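Local coordinates for adherence and virulence protein A (Streptococcus pneumoniae, PDB 6PON) that binds fibronectin and is thought to promote adherence of pneumococci to host tissue as a virulence factor, at residues Leu50-Ile59 with Leu118-Ile129. Sequence-based numbering, arbitrary orientation.
Sequences LSAHPVFGRI and LIIEIMGKHSNI
I120 extends CG1 anti to its backbone N (chi1 180°) and keeps the chain straight through chi2 (177°). I120 CD1 thereby reaches the backbone of 50-59, 3.5 Å from R58 O and 3.7 Å from S51 O. These are the two carbonyl oxygens of the S51-R58 backbone pair, so the methyl tip packs against the hairpin backbone itself. In I129, CG1 lies beside the backbone N instead (chi1 -61°), and CD1 meets L50 O at 3.5 Å. The CD1 atoms of I120 and I129 both touch L50 CB. L50 CD2 lies over the branch point of I120, 3.9 Å from its CB, and the two side chains are inclined to each other.

The contact joins the turns and adjoining strand ends of two beta hairpins, 44-51/58-61 and 113-121/128-133. They belong to two separate antiparallel sheets of the NFACT N-terminal region, which meet here through apolar side chains, with no hydrogen bond between the segments. I122 uses two branches: CG2 rests on G57 O at 3.5 Å, and CD1 lies against R58 CA. A52 CB sits over the backbone of N128 and also meets I129 CG1.

At the turn end, P54 and G124 exchange CA-H...O contacts, each CA facing the other's carbonyl oxygen. The oxygen of G124 also accepts from S127 N and S127 OG, which approach one face of its plane. S127 OG in turn accepts from M123 N at 2.8 Å. These bonds hold the S127 side chain in place, and S127 CB lies 3.5 Å from A52 O. The R58 side chain starts away from 118-129; it makes a cation-pi contact with Y263 of the second subunit, and its NE hydrogen-bonds Q60 OE1.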
ATOM      1  N   LEU B  50      28.921  26.284   3.743  1.00 21.02           N
ATOM      2  CA  LEU B  50      28.041  26.091   4.885  1.00 19.42           C
ATOM      3  C   LEU B  50      27.405  27.429   5.220  1.00 19.60           C
ATOM      4  O   LEU B  50      28.099  28.438   5.378  1.00 19.25           O
ATOM      5  CB  LEU B  50      28.798  25.549   6.095  1.00 21.88           C
ATOM      6  CG  LEU B  50      29.576  24.248   5.954  1.00 21.69           C
ATOM      7  CD1 LEU B  50      30.918  24.492   5.272  1.00 19.32           C
ATOM      8  CD2 LEU B  50      29.762  23.650   7.341  1.00 18.67           C
ATOM      9  N   SER B  51      26.091  27.448   5.319  1.00 20.29           N
ATOM     10  CA  SER B  51      25.390  28.702   5.496  1.00 24.54           C
ATOM     11  C   SER B  51      24.492  28.593   6.715  1.00 23.21           C
ATOM     12  O   SER B  51      23.668  27.676   6.808  1.00 23.67           O
ATOM     13  CB  SER B  51      24.592  29.058   4.234  1.00 21.76           C
ATOM     14  OG  SER B  51      23.788  30.190   4.460  1.00 24.81           O
ATOM     15  N   ALA B  52      24.670  29.516   7.655  1.00 21.65           N
ATOM     16  CA  ALA B  52      23.797  29.643   8.805  1.00 20.85           C
ATOM     17  C   ALA B  52      22.741  30.717   8.591  1.00 25.23           C
ATOM     18  O   ALA B  52      22.073  31.124   9.546  1.00 24.09           O
ATOM     19  CB  ALA B  52      24.626  29.936  10.059  1.00 26.22           C
ATOM     20  N   HIS B  53      22.583  31.181   7.359  1.00 24.51           N
ATOM     21  CA  HIS B  53      21.569  32.171   7.043  1.00 29.50           C
ATOM     22  C   HIS B  53      20.189  31.692   7.503  1.00 26.85           C
ATOM     23  O   HIS B  53      19.809  30.544   7.217  1.00 23.19           O
ATOM     24  CB  HIS B  53      21.556  32.444   5.540  1.00 25.32           C
ATOM     25  CG  HIS B  53      20.647  33.564   5.135  1.00 34.18           C
ATOM     26  ND1 HIS B  53      19.298  33.385   4.890  1.00 34.55           N
ATOM     27  CD2 HIS B  53      20.895  34.878   4.924  1.00 30.60           C
ATOM     28  CE1 HIS B  53      18.759  34.537   4.538  1.00 31.44           C
ATOM     29  NE2 HIS B  53      19.707  35.458   4.547  1.00 36.66           N
ATOM     30  N   PRO B  54      19.407  32.545   8.177  1.00 29.12           N
ATOM     31  CA  PRO B  54      18.127  32.098   8.755  1.00 28.35           C
ATOM     32  C   PRO B  54      17.133  31.526   7.751  1.00 29.12           C
ATOM     33  O   PRO B  54      16.243  30.776   8.161  1.00 28.39           O
ATOM     34  CB  PRO B  54      17.579  33.376   9.411  1.00 35.04           C
ATOM     35  CG  PRO B  54      18.261  34.505   8.688  1.00 27.99           C
ATOM     36  CD  PRO B  54      19.639  33.984   8.394  1.00 27.40           C
ATOM     37  N   VAL B  55      17.254  31.837   6.463  1.00 33.33           N
ATOM     38  CA  VAL B  55      16.366  31.315   5.427  1.00 29.35           C
ATOM     39  C   VAL B  55      17.086  30.327   4.517  1.00 34.23           C
ATOM     40  O   VAL B  55      16.552  29.264   4.187  1.00 27.98           O
ATOM     41  CB  VAL B  55      15.758  32.465   4.597  1.00 32.12           C
ATOM     42  CG1 VAL B  55      14.761  31.923   3.587  1.00 29.60           C
ATOM     43  CG2 VAL B  55      15.120  33.469   5.504  1.00 33.08           C
ATOM     44  N   PHE B  56      18.289  30.684   4.069  1.00 35.01           N
ATOM     45  CA  PHE B  56      19.000  29.958   3.024  1.00 34.61           C
ATOM     46  C   PHE B  56      19.978  28.930   3.570  1.00 30.74           C
ATOM     47  O   PHE B  56      20.706  28.316   2.784  1.00 30.32           O
ATOM     48  CB  PHE B  56      19.749  30.947   2.127  1.00 32.33           C
ATOM     49  CG  PHE B  56      18.897  32.070   1.648  1.00 35.08           C
ATOM     50  CD1 PHE B  56      17.579  31.842   1.265  1.00 37.77           C
ATOM     51  CD2 PHE B  56      19.400  33.360   1.594  1.00 38.56           C
ATOM     52  CE1 PHE B  56      16.770  32.880   0.828  1.00 29.57           C
ATOM     53  CE2 PHE B  56      18.606  34.404   1.158  1.00 42.40           C
ATOM     54  CZ  PHE B  56      17.285  34.160   0.773  1.00 40.19           C
ATOM     55  N   GLY B  57      20.019  28.747   4.884  1.00 32.32           N
ATOM     56  CA  GLY B  57      20.971  27.857   5.512  1.00 27.92           C
ATOM     57  C   GLY B  57      20.998  26.514   4.835  1.00 28.20           C
ATOM     58  O   GLY B  57      19.945  25.934   4.560  1.00 30.50           O
ATOM     59  N   ARG B  58      22.195  26.034   4.529  1.00 21.51           N
ATOM     60  CA  ARG B  58      22.369  24.787   3.800  1.00 21.41           C
ATOM     61  C   ARG B  58      23.850  24.450   3.849  1.00 19.52           C
ATOM     62  O   ARG B  58      24.680  25.284   4.218  1.00 20.09           O
ATOM     63  CB  ARG B  58      21.886  24.901   2.352  1.00 22.04           C
ATOM     64  CG  ARG B  58      22.639  25.982   1.561  1.00 24.65           C
ATOM     65  CD  ARG B  58      21.934  26.340   0.262  1.00 30.42           C
ATOM     66  NE  ARG B  58      22.741  27.195  -0.609  1.00 30.70           N
ATOM     67  CZ  ARG B  58      22.802  28.519  -0.508  1.00 28.81           C
ATOM     68  NH1 ARG B  58      22.106  29.150   0.424  1.00 30.39           N
ATOM     69  NH2 ARG B  58      23.551  29.218  -1.348  1.00 28.66           N
ATOM     70  N   ILE B  59      24.167  23.213   3.493  1.00 14.59           N
ATOM     71  CA  ILE B  59      25.533  22.798   3.226  1.00 18.10           C
ATOM     72  C   ILE B  59      25.547  22.185   1.833  1.00 19.51           C
ATOM     73  O   ILE B  59      24.622  21.459   1.453  1.00 19.40           O
ATOM     74  CB  ILE B  59      26.062  21.812   4.292  1.00 16.88           C
ATOM     75  CG1 ILE B  59      27.450  21.296   3.897  1.00 16.69           C
ATOM     76  CG2 ILE B  59      25.079  20.674   4.490  1.00 16.19           C
ATOM     77  CD1 ILE B  59      28.245  20.704   5.049  1.00 14.98           C
ATOM     78  N   LEU B 118      33.628  20.039  12.901  1.00 19.13           N
ATOM     79  CA  LEU B 118      32.958  21.208  12.351  1.00 17.46           C
ATOM     80  C   LEU B 118      31.493  20.840  12.172  1.00 18.32           C
ATOM     81  O   LEU B 118      31.183  19.887  11.455  1.00 17.59           O
ATOM     82  CB  LEU B 118      33.603  21.632  11.030  1.00 15.90           C
ATOM     83  CG  LEU B 118      33.006  22.830  10.282  1.00 14.73           C
ATOM     84  CD1 LEU B 118      33.155  24.116  11.075  1.00 12.32           C
ATOM     85  CD2 LEU B 118      33.636  22.950   8.909  1.00 11.12           C
ATOM     86  N   ILE B 119      30.604  21.565  12.850  1.00 18.97           N
ATOM     87  CA  ILE B 119      29.188  21.223  12.950  1.00 16.40           C
ATOM     88  C   ILE B 119      28.357  22.349  12.349  1.00 21.86           C
ATOM     89  O   ILE B 119      28.515  23.515  12.738  1.00 18.59           O
ATOM     90  CB  ILE B 119      28.750  21.007  14.408  1.00 17.33           C
ATOM     91  CG1 ILE B 119      29.611  19.962  15.119  1.00 20.87           C
ATOM     92  CG2 ILE B 119      27.250  20.672  14.460  1.00 15.43           C
ATOM     93  CD1 ILE B 119      29.263  19.793  16.616  1.00 19.22           C
ATOM     94  N   ILE B 120      27.436  21.999  11.444  1.00 20.11           N
ATOM     95  CA  ILE B 120      26.438  22.949  10.965  1.00 21.02           C
ATOM     96  C   ILE B 120      25.065  22.456  11.400  1.00 19.67           C
ATOM     97  O   ILE B 120      24.724  21.288  11.197  1.00 18.49           O
ATOM     98  CB  ILE B 120      26.499  23.172   9.436  1.00 22.37           C
ATOM     99  CG1 ILE B 120      25.421  24.172   9.011  1.00 17.66           C
ATOM    100  CG2 ILE B 120      26.351  21.852   8.628  1.00 19.49           C
ATOM    101  CD1 ILE B 120      25.446  24.526   7.528  1.00 20.11           C
ATOM    102  N   GLU B 121      24.300  23.345  12.027  1.00 20.82           N
ATOM    103  CA  GLU B 121      22.921  23.106  12.418  1.00 20.55           C
ATOM    104  C   GLU B 121      22.052  24.022  11.578  1.00 22.16           C
ATOM    105  O   GLU B 121      22.210  25.248  11.631  1.00 19.80           O
ATOM    106  CB  GLU B 121      22.702  23.398  13.901  1.00 18.95           C
ATOM    107  CG  GLU B 121      23.677  22.711  14.835  1.00 22.86           C
ATOM    108  CD  GLU B 121      23.578  23.280  16.234  1.00 28.35           C
ATOM    109  OE1 GLU B 121      22.799  24.258  16.395  1.00 29.05           O
ATOM    110  OE2 GLU B 121      24.257  22.759  17.155  1.00 21.68           O
ATOM    111  N   ILE B 122      21.154  23.428  10.803  1.00 21.16           N
ATOM    112  CA  ILE B 122      20.261  24.172   9.928  1.00 21.20           C
ATOM    113  C   ILE B 122      18.897  24.132  10.599  1.00 26.90           C
ATOM    114  O   ILE B 122      18.114  23.200  10.415  1.00 28.53           O
ATOM    115  CB  ILE B 122      20.250  23.599   8.521  1.00 19.08           C
ATOM    116  CG1 ILE B 122      21.673  23.659   7.972  1.00 21.16           C
ATOM    117  CG2 ILE B 122      19.302  24.385   7.641  1.00 25.66           C
ATOM    118  CD1 ILE B 122      21.911  22.758   6.804  1.00 19.78           C
ATOM    119  N   MET B 123      18.625  25.160  11.401  1.00 25.54           N
ATOM    120  CA  MET B 123      17.484  25.249  12.308  1.00 26.13           C
ATOM    121  C   MET B 123      16.829  26.610  12.200  1.00 27.43           C
ATOM    122  O   MET B 123      16.562  27.274  13.204  1.00 30.96           O
ATOM    123  CB  MET B 123      17.909  25.016  13.758  1.00 27.11           C
ATOM    124  CG  MET B 123      18.708  23.736  13.996  1.00 27.24           C
ATOM    125  SD  MET B 123      17.610  22.322  14.109  1.00 30.28           S
ATOM    126  CE  MET B 123      18.766  20.961  14.038  1.00 19.08           C
ATOM    127  N   GLY B 124      16.596  27.064  10.975  1.00 27.25           N
ATOM    128  CA  GLY B 124      15.951  28.343  10.763  1.00 26.83           C
ATOM    129  C   GLY B 124      16.596  29.480  11.531  1.00 28.82           C
ATOM    130  O   GLY B 124      17.791  29.748  11.374  1.00 31.92           O
ATOM    131  N   LYS B 125      15.808  30.128  12.395  1.00 27.45           N
ATOM    132  CA  LYS B 125      16.278  31.267  13.174  1.00 27.10           C
ATOM    133  C   LYS B 125      17.490  30.915  14.038  1.00 32.92           C
ATOM    134  O   LYS B 125      18.309  31.785  14.343  1.00 31.67           O
ATOM    135  CB  LYS B 125      15.112  31.783  14.029  1.00 30.27           C
ATOM    136  CG  LYS B 125      15.487  32.357  15.378  1.00 36.38           C
ATOM    137  CD  LYS B 125      14.332  32.256  16.346  1.00 32.22           C
ATOM    138  CE  LYS B 125      13.434  33.451  16.201  1.00 39.88           C
ATOM    139  NZ  LYS B 125      14.158  34.689  16.598  1.00 46.05           N
ATOM    140  N   HIS B 126      17.639  29.649  14.417  1.00 31.08           N
ATOM    141  CA  HIS B 126      18.706  29.216  15.303  1.00 27.91           C
ATOM    142  C   HIS B 126      19.843  28.521  14.575  1.00 27.99           C
ATOM    143  O   HIS B 126      20.712  27.941  15.230  1.00 25.38           O
ATOM    144  CB  HIS B 126      18.136  28.290  16.372  1.00 29.00           C
ATOM    145  CG  HIS B 126      17.119  28.948  17.253  1.00 31.45           C
ATOM    146  ND1 HIS B 126      17.324  30.182  17.834  1.00 32.75           N
ATOM    147  CD2 HIS B 126      15.890  28.544  17.649  1.00 30.96           C
ATOM    148  CE1 HIS B 126      16.264  30.508  18.552  1.00 33.66           C
ATOM    149  NE2 HIS B 126      15.378  29.532  18.453  1.00 37.26           N
ATOM    150  N   SER B 127      19.856  28.551  13.243  1.00 29.66           N
ATOM    151  CA  SER B 127      20.955  27.954  12.497  1.00 24.63           C
ATOM    152  C   SER B 127      22.273  28.529  12.981  1.00 27.53           C
ATOM    153  O   SER B 127      22.344  29.689  13.404  1.00 22.80           O
ATOM    154  CB  SER B 127      20.804  28.202  11.001  1.00 26.10           C
ATOM    155  OG  SER B 127      19.568  27.698  10.535  1.00 29.43           O
ATOM    156  N   ASN B 128      23.311  27.691  12.950  1.00 25.10           N
ATOM    157  CA  ASN B 128      24.617  28.080  13.458  1.00 19.68           C
ATOM    158  C   ASN B 128      25.688  27.130  12.930  1.00 21.42           C
ATOM    159  O   ASN B 128      25.398  26.030  12.453  1.00 19.76           O
ATOM    160  CB  ASN B 128      24.626  28.111  14.988  1.00 23.06           C
ATOM    161  CG  ASN B 128      25.440  29.267  15.539  1.00 23.74           C
ATOM    162  OD1 ASN B 128      26.465  29.663  14.970  1.00 22.02           O
ATOM    163  ND2 ASN B 128      24.973  29.832  16.640  1.00 23.08           N
ATOM    164  N   ILE B 129      26.938  27.593  13.008  1.00 22.69           N
ATOM    165  CA  ILE B 129      28.106  26.850  12.552  1.00 21.23           C
ATOM    166  C   ILE B 129      29.131  26.913  13.670  1.00 19.77           C
ATOM    167  O   ILE B 129      29.449  28.001  14.164  1.00 20.01           O
ATOM    168  CB  ILE B 129      28.689  27.418  11.241  1.00 20.55           C
ATOM    169  CG1 ILE B 129      27.659  27.346  10.106  1.00 20.10           C
ATOM    170  CG2 ILE B 129      29.957  26.673  10.835  1.00 17.43           C
ATOM    171  CD1 ILE B 129      28.107  28.080   8.824  1.00 20.20           C
TER